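Local coordinates for protein transcriptional regulator, LYSR family (PDB 4AB5) that probably regulates methionine-biosynthesis genes as a MetR-like LysR-family DNA-binding transcription factor, of which this chain is the regulatory domain, at residues P25-F30 with V37-V42; S73-F78 with Y197-C202; V63-K68 with L120-L125; H90-A93 with V97-A100. All coordinates share one frame; numbering follows the deposited sequence.

Interaction 1. Residues P25-F30 with V37-V42; sequences PAMGEF and VELDIV
M27 and F30, one turn apart on helix 20-33, reach across to V37, L39 and I41 of strand 37-42. Their apolar contacts carry the interface, which buries 301 Å².

The selenomethionine M27 touches with the end of its chain. The bend at its last torsion (chi3 76°) turns CE to L39, with M27 CE 3.8 Å from L39 CB. Its SE is 3.9 Å from I41 CG1, so the selenium lies on I41 while the methyl reaches L39 and also brushes I41. F30 contributes the rim of its ring. V37 CG1 lies in the ring plane at 3.8 Å from F30 CE1, and the branches of L39 come up beside it, with L39 CD1 3.9 Å from F30 CD1. With CG opposite the backbone N (chi1 175°), the F30 ring is directed at the strand; W34 stacks on it and F201 of helix 196-212 meets it edge to face.

D40 has its CB turned from the helix, and its OD1 forms a salt bridge with R135 of the second subunit.

The segment axes are 10.6 Å apart and run nearly antiparallel (171°), as expected where a helix returns the chain between parallel strands 8-13 and 37-42. The apolar chemistry implies a beta-alpha-beta crossover sealed by side-chain packing, while the strand's backbone pairs with 8-13 and, at L39 O, hydrogen-bonds R151 of the second subunit.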
loop_
_atom_site.group_PDB
_atom_site.type_symbol
_atom_site.label_atom_id
_atom_site.label_comp_id
_atom_site.label_asym_id
_atom_site.label_seq_id
_atom_site.Cartn_x
_atom_site.Cartn_y
_atom_site.Cartn_z
ATOM N N PRO B 25 -7.188 4.202 10.039
ATOM C CA PRO B 25 -8.515 4.545 10.595
ATOM C C PRO B 25 -8.498 4.913 12.087
ATOM O O PRO B 25 -9.418 5.591 12.542
ATOM C CB PRO B 25 -9.372 3.309 10.304
ATOM C CG PRO B 25 -8.432 2.213 10.116
ATOM C CD PRO B 25 -7.137 2.781 9.630
ATOM N N ALA B 26 -7.450 4.501 12.841
ATOM C CA ALA B 26 -7.286 4.855 14.261
ATOM C C ALA B 26 -7.014 6.359 14.357
ATOM O O ALA B 26 -7.567 7.025 15.239
ATOM C CB ALA B 26 -6.150 4.061 14.893
HETATM N N MSE B 27 -6.225 6.900 13.399
HETATM C CA MSE B 27 -5.917 8.329 13.272
HETATM C C MSE B 27 -7.169 9.106 12.886
HETATM O O MSE B 27 -7.371 10.217 13.370
HETATM C CB MSE B 27 -4.829 8.569 12.211
HETATM C CG MSE B 27 -3.425 8.264 12.690
HETATM SE SE MSE B 27 -2.114 8.535 11.263
HETATM C CE MSE B 27 -2.009 10.509 11.259
ATOM N N GLY B 28 -7.992 8.502 12.021
ATOM C CA GLY B 28 -9.247 9.068 11.535
ATOM C C GLY B 28 -10.319 9.231 12.595
ATOM O O GLY B 28 -11.210 10.070 12.441
ATOM N N GLU B 29 -10.252 8.406 13.663
ATOM C CA GLU B 29 -11.170 8.420 14.814
ATOM C C GLU B 29 -10.650 9.405 15.867
ATOM O O GLU B 29 -11.430 10.170 16.432
ATOM C CB GLU B 29 -11.329 6.994 15.393
ATOM C CG GLU B 29 -12.437 6.850 16.425
ATOM C CD GLU B 29 -12.697 5.428 16.886
ATOM O OE1 GLU B 29 -13.493 4.722 16.226
ATOM O OE2 GLU B 29 -12.098 5.009 17.902
ATOM N N PHE B 30 -9.333 9.384 16.113
ATOM C CA PHE B 30 -8.633 10.264 17.054
ATOM C C PHE B 30 -8.771 11.753 16.660
ATOM O O PHE B 30 -9.046 12.583 17.523
ATOM C CB PHE B 30 -7.145 9.861 17.132
ATOM C CG PHE B 30 -6.261 10.748 17.981
ATOM C CD1 PHE B 30 -5.614 11.850 17.427
ATOM C CD2 PHE B 30 -6.035 10.451 19.317
ATOM C CE1 PHE B 30 -4.806 12.676 18.209
ATOM C CE2 PHE B 30 -5.205 11.261 20.093
ATOM C CZ PHE B 30 -4.612 12.379 19.539
ATOM N N VAL B 37 -4.476 18.586 18.407
ATOM C CA VAL B 37 -3.278 17.748 18.394
ATOM C C VAL B 37 -2.887 17.567 16.933
ATOM O O VAL B 37 -3.662 17.012 16.148
ATOM C CB VAL B 37 -3.499 16.393 19.144
ATOM C CG1 VAL B 37 -2.325 15.434 18.955
ATOM C CG2 VAL B 37 -3.772 16.615 20.627
ATOM N N GLU B 38 -1.707 18.084 16.561
ATOM C CA GLU B 38 -1.182 17.979 15.198
ATOM C C GLU B 38 -0.670 16.564 14.940
ATOM O O GLU B 38 0.213 16.086 15.642
ATOM C CB GLU B 38 -0.084 19.023 14.952
ATOM C CG GLU B 38 -0.614 20.442 14.818
ATOM C CD GLU B 38 0.450 21.494 14.577
ATOM O OE1 GLU B 38 1.223 21.794 15.517
ATOM O OE2 GLU B 38 0.491 22.040 13.451
ATOM N N LEU B 39 -1.267 15.883 13.966
ATOM C CA LEU B 39 -0.916 14.509 13.607
ATOM C C LEU B 39 0.106 14.451 12.471
ATOM O O LEU B 39 0.096 15.299 11.578
ATOM C CB LEU B 39 -2.180 13.706 13.237
ATOM C CG LEU B 39 -3.088 13.246 14.388
ATOM C CD1 LEU B 39 -4.456 12.843 13.858
ATOM C CD2 LEU B 39 -2.481 12.065 15.145
ATOM N N ASP B 40 0.985 13.447 12.514
ATOM C CA ASP B 40 2.020 13.216 11.507
ATOM C C ASP B 40 2.465 11.762 11.515
ATOM O O ASP B 40 2.287 11.072 12.522
ATOM C CB ASP B 40 3.235 14.148 11.723
ATOM C CG ASP B 40 4.037 14.450 10.464
ATOM O OD1 ASP B 40 3.585 14.073 9.363
ATOM O OD2 ASP B 40 5.092 15.099 10.577
ATOM N N ILE B 41 3.016 11.289 10.376
ATOM C CA ILE B 41 3.555 9.937 10.217
ATOM C C ILE B 41 5.029 10.093 9.903
ATOM O O ILE B 41 5.373 10.781 8.946
ATOM C CB ILE B 41 2.803 9.074 9.156
ATOM C CG1 ILE B 41 1.289 8.956 9.482
ATOM C CG2 ILE B 41 3.458 7.675 9.024
ATOM C CD1 ILE B 41 0.388 8.829 8.302
ATOM N N VAL B 42 5.896 9.504 10.745
ATOM C CA VAL B 42 7.357 9.534 10.594
ATOM C C VAL B 42 7.787 8.111 10.177
ATOM O O VAL B 42 7.815 7.203 11.009
ATOM C CB VAL B 42 8.067 10.032 11.890
ATOM C CG1 VAL B 42 9.544 10.325 11.633
ATOM C CG2 VAL B 42 7.376 11.267 12.470
#

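Interaction 2. Residues S73-F78 with Y197-C202; sequences SFQPLF and YLNNFC
Q75 and L77, on strand 72-86, meet N199 and C202 of helix 196-212, so the contact lays the last helix against a strand of the mixed sheet. L77 belongs to a classic beta bulge: it and F78 both face L184 of the partner strand.

In the first shell the Q75 amide does most of the touching. Q75 NE2 is 3.1 Å from C202 SG and 3.4 Å from C202 CB; as modelled, the nitrogen end of the amide lies against the cysteine. N199 approaches from the neighbouring turn; the two side chains cross at about a right angle although their amide planes are only 27° apart. Their nitrogens come close, Q75 NE2 to N199 ND2 measuring 3.6 Å, which is packing of the amides and not a donor-acceptor pair. Farther along the strand, L77 CD2 sits 4.2 Å from C202 CB.

The second shell helps to place these groups. Q75 is extended beyond CG (chi2 167°), which carries its amide out to the helix, and R206 gives a weak hydrogen bond to Q75 OE1 as well as one to the backbone oxygen of P76. A186 of strand 171-189 pairs with Q75 through the backbone and touches the side chains of L77 and C202. I205, on the same helix, packs on both bulge residues. The approach is completed through the helix backbone, where L77 CD2 lies 4.0 Å from C202 O.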
loop_
_atom_site.group_PDB
_atom_site.type_symbol
_atom_site.label_atom_id
_atom_site.label_comp_id
_atom_site.label_asym_id
_atom_site.label_seq_id
_atom_site.Cartn_x
_atom_site.Cartn_y
_atom_site.Cartn_z
ATOM N N SER B 73 8.712 4.190 27.716
ATOM C CA SER B 73 7.656 3.366 28.306
ATOM C C SER B 73 6.837 2.663 27.227
ATOM O O SER B 73 6.529 3.244 26.183
ATOM C CB SER B 73 6.754 4.181 29.226
ATOM O OG SER B 73 7.526 4.816 30.229
ATOM N N PHE B 74 6.526 1.390 27.479
ATOM C CA PHE B 74 5.783 0.536 26.559
ATOM C C PHE B 74 4.383 0.291 27.023
ATOM O O PHE B 74 4.132 0.133 28.224
ATOM C CB PHE B 74 6.498 -0.808 26.348
ATOM C CG PHE B 74 7.816 -0.657 25.648
ATOM C CD1 PHE B 74 7.877 -0.567 24.257
ATOM C CD2 PHE B 74 9.001 -0.593 26.372
ATOM C CE1 PHE B 74 9.104 -0.413 23.605
ATOM C CE2 PHE B 74 10.228 -0.454 25.724
ATOM C CZ PHE B 74 10.277 -0.367 24.346
ATOM N N GLN B 75 3.472 0.226 26.051
ATOM C CA GLN B 75 2.064 -0.023 26.274
ATOM C C GLN B 75 1.647 -1.161 25.345
ATOM O O GLN B 75 1.790 -1.020 24.122
ATOM C CB GLN B 75 1.254 1.250 25.993
ATOM C CG GLN B 75 -0.135 1.241 26.614
ATOM C CD GLN B 75 -0.811 2.593 26.621
ATOM O OE1 GLN B 75 -1.965 2.710 27.020
ATOM N NE2 GLN B 75 -0.235 3.595 25.959
ATOM N N PRO B 76 1.178 -2.312 25.883
ATOM C CA PRO B 76 0.751 -3.404 24.991
ATOM C C PRO B 76 -0.471 -3.035 24.154
ATOM O O PRO B 76 -1.390 -2.370 24.644
ATOM C CB PRO B 76 0.433 -4.548 25.950
ATOM C CG PRO B 76 0.134 -3.894 27.251
ATOM C CD PRO B 76 0.973 -2.661 27.304
ATOM N N LEU B 77 -0.463 -3.429 22.885
ATOM C CA LEU B 77 -1.603 -3.201 22.011
ATOM C C LEU B 77 -2.339 -4.530 21.873
ATOM O O LEU B 77 -3.378 -4.720 22.514
ATOM C CB LEU B 77 -1.191 -2.618 20.641
ATOM C CG LEU B 77 -0.579 -1.209 20.646
ATOM C CD1 LEU B 77 -0.039 -0.847 19.275
ATOM C CD2 LEU B 77 -1.567 -0.150 21.177
ATOM N N PHE B 78 -1.756 -5.475 21.109
ATOM C CA PHE B 78 -2.317 -6.804 20.858
ATOM C C PHE B 78 -1.322 -7.747 20.198
ATOM O O PHE B 78 -0.375 -7.301 19.544
ATOM C CB PHE B 78 -3.588 -6.715 19.975
ATOM C CG PHE B 78 -3.566 -5.665 18.881
ATOM C CD1 PHE B 78 -2.782 -5.836 17.741
ATOM C CD2 PHE B 78 -4.337 -4.511 18.987
ATOM C CE1 PHE B 78 -2.762 -4.865 16.734
ATOM C CE2 PHE B 78 -4.322 -3.544 17.977
ATOM C CZ PHE B 78 -3.529 -3.724 16.861
ATOM N N TYR B 197 -3.927 12.284 25.476
ATOM C CA TYR B 197 -4.140 11.945 24.072
ATOM C C TYR B 197 -3.302 10.783 23.590
ATOM O O TYR B 197 -3.795 9.986 22.790
ATOM C CB TYR B 197 -4.021 13.159 23.145
ATOM C CG TYR B 197 -2.713 13.913 23.213
ATOM C CD1 TYR B 197 -1.618 13.525 22.442
ATOM C CD2 TYR B 197 -2.602 15.082 23.960
ATOM C CE1 TYR B 197 -0.418 14.233 22.477
ATOM C CE2 TYR B 197 -1.417 15.814 23.983
ATOM C CZ TYR B 197 -0.320 15.379 23.251
ATOM O OH TYR B 197 0.860 16.084 23.277
ATOM N N LEU B 198 -2.045 10.676 24.089
ATOM C CA LEU B 198 -1.130 9.584 23.754
ATOM C C LEU B 198 -1.727 8.283 24.251
ATOM O O LEU B 198 -1.829 7.330 23.486
ATOM C CB LEU B 198 0.265 9.797 24.377
ATOM C CG LEU B 198 1.117 10.936 23.816
ATOM C CD1 LEU B 198 2.438 11.001 24.528
ATOM C CD2 LEU B 198 1.365 10.769 22.317
ATOM N N ASN B 199 -2.191 8.277 25.506
ATOM C CA ASN B 199 -2.845 7.148 26.143
ATOM C C ASN B 199 -4.161 6.822 25.453
ATOM O O ASN B 199 -4.450 5.645 25.239
ATOM C CB ASN B 199 -3.052 7.422 27.634
ATOM C CG ASN B 199 -2.526 6.342 28.520
ATOM O OD1 ASN B 199 -3.286 5.649 29.197
ATOM N ND2 ASN B 199 -1.237 6.053 28.433
ATOM N N ASN B 200 -4.934 7.868 25.068
ATOM C CA ASN B 200 -6.206 7.694 24.386
ATOM C C ASN B 200 -6.024 7.169 22.956
ATOM O O ASN B 200 -6.879 6.423 22.478
ATOM C CB ASN B 200 -7.063 8.952 24.473
ATOM C CG ASN B 200 -8.432 8.791 23.890
ATOM O OD1 ASN B 200 -9.258 7.974 24.319
ATOM N ND2 ASN B 200 -8.659 9.522 22.836
ATOM N N PHE B 201 -4.897 7.508 22.289
ATOM C CA PHE B 201 -4.624 6.984 20.947
ATOM C C PHE B 201 -4.407 5.466 20.999
ATOM O O PHE B 201 -4.853 4.751 20.105
ATOM C CB PHE B 201 -3.428 7.682 20.278
ATOM C CG PHE B 201 -3.233 7.294 18.830
ATOM C CD1 PHE B 201 -4.218 7.555 17.885
ATOM C CD2 PHE B 201 -2.057 6.680 18.411
ATOM C CE1 PHE B 201 -4.033 7.198 16.545
ATOM C CE2 PHE B 201 -1.867 6.327 17.066
ATOM C CZ PHE B 201 -2.862 6.575 16.144
ATOM N N CYS B 202 -3.760 4.981 22.073
ATOM C CA CYS B 202 -3.504 3.555 22.289
ATOM C C CYS B 202 -4.775 2.796 22.605
ATOM O O CYS B 202 -4.945 1.674 22.113
ATOM C CB CYS B 202 -2.448 3.347 23.356
ATOM S SG CYS B 202 -0.877 4.156 22.988
#

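Interaction 3. Residues V63-K68 with L120-L125; sequences VSEAEK and LPKKIL
E65 and K122 are brought together by bends in both side chains. For E65, chi1 of 69° sets CG between the backbone N and the carbonyl carbon, and chi2 of -88° folds the chain again, turning the carboxylate to the lysine. K122 leaves its helix stretched out and bends only late, at chi3 (91°), before its ammonium arrives at the glutamate.

The result is a single salt bridge, K122 NZ to E65 OE2 at 3.3 Å, with a hydrogen bond that is weak by its geometry. The side chains cross at a slant, and only one carboxylate oxygen takes part. The lysine has a second partner, the backbone oxygen of E116; both oxygens would probably favour its charged form, the glutamate through a weak bond.

A water makes a second, indirect link. It donates to S64 O at 2.9 Å and accepts weakly from K123 NZ at 3.2 Å. That lysine is also in a salt bridge to D119 and hydrogen-bonded to the backbone of Q181. Only 66 Å² is buried between the segments, which agrees with a thin polar bridge at the surface rather than a packed interface.

Segment 63-68 starts at the last residue of strand 60-63 and continues as loop, and V63 and A66 pack on F74 of strand 72-86 and Y185 of strand 171-189. Segment 120-125 ends helix 119-125, whose L120 and L125 lie on L108 of strand 108-110. The bridge thus spans two separate groups of secondary structure, consistent with the two lobes of a LysR regulatory domain.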
loop_
_atom_site.group_PDB
_atom_site.type_symbol
_atom_site.label_atom_id
_atom_site.label_comp_id
_atom_site.label_asym_id
_atom_site.label_seq_id
_atom_site.Cartn_x
_atom_site.Cartn_y
_atom_site.Cartn_z
ATOM N N VAL B 63 5.839 -0.684 17.765
ATOM C CA VAL B 63 6.959 -1.624 17.835
ATOM C C VAL B 63 6.528 -3.091 18.051
ATOM O O VAL B 63 5.483 -3.346 18.652
ATOM C CB VAL B 63 8.030 -1.155 18.866
ATOM C CG1 VAL B 63 8.734 0.129 18.405
ATOM C CG2 VAL B 63 7.435 -0.990 20.271
ATOM N N SER B 64 7.364 -4.042 17.562
ATOM C CA SER B 64 7.177 -5.498 17.657
ATOM C C SER B 64 7.810 -6.123 18.913
ATOM O O SER B 64 7.637 -7.322 19.156
ATOM C CB SER B 64 7.710 -6.186 16.407
ATOM O OG SER B 64 6.914 -5.836 15.290
ATOM N N GLU B 65 8.531 -5.319 19.707
ATOM C CA GLU B 65 9.164 -5.775 20.939
ATOM C C GLU B 65 9.215 -4.668 22.001
ATOM O O GLU B 65 9.332 -3.483 21.673
ATOM C CB GLU B 65 10.534 -6.449 20.690
ATOM C CG GLU B 65 11.653 -5.528 20.230
ATOM C CD GLU B 65 11.756 -5.318 18.733
ATOM O OE1 GLU B 65 10.894 -4.606 18.170
ATOM O OE2 GLU B 65 12.721 -5.840 18.129
ATOM N N ALA B 66 9.080 -5.069 23.266
ATOM C CA ALA B 66 9.060 -4.173 24.419
ATOM C C ALA B 66 10.403 -4.279 25.183
ATOM O O ALA B 66 10.444 -4.545 26.391
ATOM C CB ALA B 66 7.879 -4.515 25.316
ATOM N N GLU B 67 11.504 -4.069 24.432
ATOM C CA GLU B 67 12.895 -4.085 24.899
ATOM C C GLU B 67 13.091 -2.983 25.940
ATOM O O GLU B 67 13.067 -1.798 25.589
ATOM C CB GLU B 67 13.871 -3.926 23.699
ATOM C CG GLU B 67 13.417 -2.924 22.629
ATOM C CD GLU B 67 13.980 -3.040 21.220
ATOM O OE1 GLU B 67 15.066 -3.640 21.038
ATOM O OE2 GLU B 67 13.326 -2.510 20.291
ATOM N N LYS B 68 13.205 -3.374 27.230
ATOM C CA LYS B 68 13.363 -2.436 28.339
ATOM C C LYS B 68 14.483 -1.437 28.043
ATOM O O LYS B 68 15.652 -1.804 27.954
ATOM C CB LYS B 68 13.548 -3.170 29.680
ATOM C CG LYS B 68 13.702 -2.243 30.887
ATOM C CD LYS B 68 13.654 -3.008 32.203
ATOM C CE LYS B 68 13.755 -2.064 33.376
ATOM N NZ LYS B 68 13.440 -2.735 34.665
ATOM N N LEU B 120 9.103 -13.808 10.714
ATOM C CA LEU B 120 9.464 -15.136 10.196
ATOM C C LEU B 120 10.992 -15.303 10.029
ATOM O O LEU B 120 11.537 -16.146 10.740
ATOM C CB LEU B 120 8.666 -15.529 8.930
ATOM C CG LEU B 120 9.224 -16.722 8.116
ATOM C CD1 LEU B 120 8.894 -18.043 8.762
ATOM C CD2 LEU B 120 8.715 -16.694 6.711
ATOM N N PRO B 121 11.713 -14.490 9.203
ATOM C CA PRO B 121 13.176 -14.649 9.120
ATOM C C PRO B 121 13.906 -14.519 10.455
ATOM O O PRO B 121 14.702 -15.394 10.791
ATOM C CB PRO B 121 13.594 -13.555 8.131
ATOM C CG PRO B 121 12.368 -13.338 7.277
ATOM C CD PRO B 121 11.249 -13.447 8.262
ATOM N N LYS B 122 13.603 -13.466 11.230
ATOM C CA LYS B 122 14.226 -13.180 12.525
ATOM C C LYS B 122 14.054 -14.289 13.588
ATOM O O LYS B 122 15.047 -14.706 14.197
ATOM C CB LYS B 122 13.761 -11.801 13.055
ATOM C CG LYS B 122 14.206 -11.457 14.478
ATOM C CD LYS B 122 14.119 -9.968 14.785
ATOM C CE LYS B 122 12.791 -9.559 15.367
ATOM N NZ LYS B 122 12.775 -8.124 15.771
ATOM N N LYS B 123 12.806 -14.728 13.822
ATOM C CA LYS B 123 12.466 -15.705 14.860
ATOM C C LYS B 123 12.593 -17.170 14.465
ATOM O O LYS B 123 12.570 -18.023 15.354
ATOM C CB LYS B 123 11.032 -15.458 15.374
ATOM C CG LYS B 123 10.825 -14.133 16.103
ATOM C CD LYS B 123 9.355 -13.769 16.154
ATOM C CE LYS B 123 9.014 -13.030 17.423
ATOM N NZ LYS B 123 7.659 -12.429 17.366
ATOM N N ILE B 124 12.650 -17.485 13.159
ATOM C CA ILE B 124 12.622 -18.878 12.695
ATOM C C ILE B 124 13.740 -19.290 11.726
ATOM O O ILE B 124 14.402 -20.302 11.953
ATOM C CB ILE B 124 11.192 -19.205 12.125
ATOM C CG1 ILE B 124 10.041 -18.714 13.078
ATOM C CG2 ILE B 124 11.036 -20.668 11.651
ATOM C CD1 ILE B 124 8.915 -19.703 13.509
ATOM N N LEU B 125 13.900 -18.540 10.634
ATOM C CA LEU B 125 14.815 -18.811 9.525
ATOM C C LEU B 125 16.282 -18.501 9.846
ATOM O O LEU B 125 17.102 -19.421 9.809
ATOM C CB LEU B 125 14.334 -18.034 8.275
ATOM C CG LEU B 125 13.286 -18.656 7.323
ATOM C CD1 LEU B 125 12.249 -19.513 8.033
ATOM C CD2 LEU B 125 12.600 -17.590 6.523
HETATM O O HOH W 1 6.848 -9.303 17.155
#

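Interaction 4. Residues H90-A93 with V97-A100; sequences HPLA and VWTA
The turn after strand 72-86 folds back on strand 97-98 of the mixed sheet, and L92 and W98 meet there. The turn is a 3-10 segment, with A93 N bonded to H90 O at 3.1 Å.

The indole of W98 uses its ring nitrogen and one face. W98 NE1 donates to L92 O at 2.9 Å, with an N-H...O angle of 146°. The nitrogen lies above the carbonyl plane (43° out of it), and the oxygen is 22° out of the indole plane, so the bond is bent at both ends. Over one ring face, toward the rim, sits the same leucine: L92 CB is 3.7 Å from W98 CZ2. One residue therefore binds the indole through its carbonyl and covers it with its side chain, which would restrain rotation of the ring; both residues are buried.

Around this pair, R173 of strand 171-189 touches W98 and hydrogen-bonds to A93 O, while C86 packs on W98 and A93. Backbone bonds from W98 to Q174 and T176 place its strand in the sheet. A tryptophan on a strand, tied to a carbonyl of the preceding 3-10 turn, closes a short strand-to-strand connection in this LysR substrate-binding domain.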
loop_
_atom_site.group_PDB
_atom_site.type_symbol
_atom_site.label_atom_id
_atom_site.label_comp_id
_atom_site.label_asym_id
_atom_site.label_seq_id
_atom_site.Cartn_x
_atom_site.Cartn_y
_atom_site.Cartn_z
ATOM N N HIS B 90 -0.181 -25.404 -4.840
ATOM C CA HIS B 90 1.163 -25.537 -4.259
ATOM C C HIS B 90 1.366 -26.802 -3.396
ATOM O O HIS B 90 0.510 -27.097 -2.564
ATOM C CB HIS B 90 1.518 -24.264 -3.438
ATOM C CG HIS B 90 2.984 -24.104 -3.144
ATOM N ND1 HIS B 90 3.757 -23.171 -3.817
ATOM C CD2 HIS B 90 3.775 -24.773 -2.272
ATOM C CE1 HIS B 90 4.986 -23.311 -3.340
ATOM N NE2 HIS B 90 5.043 -24.268 -2.414
ATOM N N PRO B 91 2.514 -27.522 -3.554
ATOM C CA PRO B 91 2.780 -28.711 -2.722
ATOM C C PRO B 91 2.676 -28.510 -1.205
ATOM O O PRO B 91 2.256 -29.432 -0.503
ATOM C CB PRO B 91 4.206 -29.097 -3.126
ATOM C CG PRO B 91 4.325 -28.614 -4.529
ATOM C CD PRO B 91 3.605 -27.310 -4.528
ATOM N N LEU B 92 3.031 -27.310 -0.704
ATOM C CA LEU B 92 2.976 -26.987 0.728
ATOM C C LEU B 92 1.573 -26.968 1.333
ATOM O O LEU B 92 1.447 -27.037 2.558
ATOM C CB LEU B 92 3.734 -25.697 1.066
ATOM C CG LEU B 92 5.261 -25.746 1.006
ATOM C CD1 LEU B 92 5.830 -24.348 1.076
ATOM C CD2 LEU B 92 5.843 -26.615 2.124
ATOM N N ALA B 93 0.523 -26.928 0.491
ATOM C CA ALA B 93 -0.865 -26.971 0.954
ATOM C C ALA B 93 -1.175 -28.354 1.549
ATOM O O ALA B 93 -2.098 -28.480 2.352
ATOM C CB ALA B 93 -1.820 -26.653 -0.189
ATOM N N VAL B 97 1.234 -28.017 8.999
ATOM C CA VAL B 97 2.228 -27.203 9.695
ATOM C C VAL B 97 3.507 -27.116 8.838
ATOM O O VAL B 97 3.998 -28.145 8.372
ATOM C CB VAL B 97 2.514 -27.769 11.119
ATOM C CG1 VAL B 97 3.594 -26.966 11.832
ATOM C CG2 VAL B 97 1.246 -27.824 11.964
ATOM N N TRP B 98 4.049 -25.899 8.651
ATOM C CA TRP B 98 5.290 -25.691 7.908
ATOM C C TRP B 98 6.460 -25.542 8.872
ATOM O O TRP B 98 6.454 -24.640 9.717
ATOM C CB TRP B 98 5.206 -24.454 6.998
ATOM C CG TRP B 98 4.151 -24.505 5.930
ATOM C CD1 TRP B 98 3.371 -25.571 5.587
ATOM C CD2 TRP B 98 3.789 -23.440 5.038
ATOM N NE1 TRP B 98 2.538 -25.235 4.546
ATOM C CE2 TRP B 98 2.783 -23.937 4.180
ATOM C CE3 TRP B 98 4.228 -22.115 4.871
ATOM C CZ2 TRP B 98 2.178 -23.143 3.197
ATOM C CZ3 TRP B 98 3.653 -21.342 3.871
ATOM C CH2 TRP B 98 2.638 -21.853 3.053
ATOM N N THR B 99 7.457 -26.436 8.764
ATOM C CA THR B 99 8.672 -26.375 9.587
ATOM C C THR B 99 9.599 -25.351 8.919
ATOM O O THR B 99 9.394 -25.034 7.745
ATOM C CB THR B 99 9.357 -27.770 9.670
ATOM O OG1 THR B 99 9.809 -28.168 8.375
ATOM C CG2 THR B 99 8.456 -28.849 10.260
ATOM N N ALA B 100 10.625 -24.861 9.630
ATOM C CA ALA B 100 11.611 -23.917 9.086
ATOM C C ALA B 100 12.242 -24.456 7.780
ATOM O O ALA B 100 12.397 -23.705 6.812
ATOM C CB ALA B 100 12.693 -23.646 10.120
#

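Overall arrangement
Interactions 1 and 2 form one packed region: their centres are 13 Å apart, and F30 CD2 meets F201 CD1 at 3.7 Å, which joins helices 20-33 and 196-212 over the same sheet. Interaction 2 also touches interaction 3, as F74 lies against the 63-68 loop, with F74 CE1 to V63 CG2 at 3.8 Å. Interaction 3 then leads to interaction 4 through I124 CG2 and A100 CB, 3.7 Å apart. The ends of this chain of contacts, interactions 1 and 4, have centres about 39 Å apart, on opposite sides of the domain. Interaction 1 adjoins the second subunit; interaction 3 probably spans the two lobes, between which LysR-family effectors generally bind.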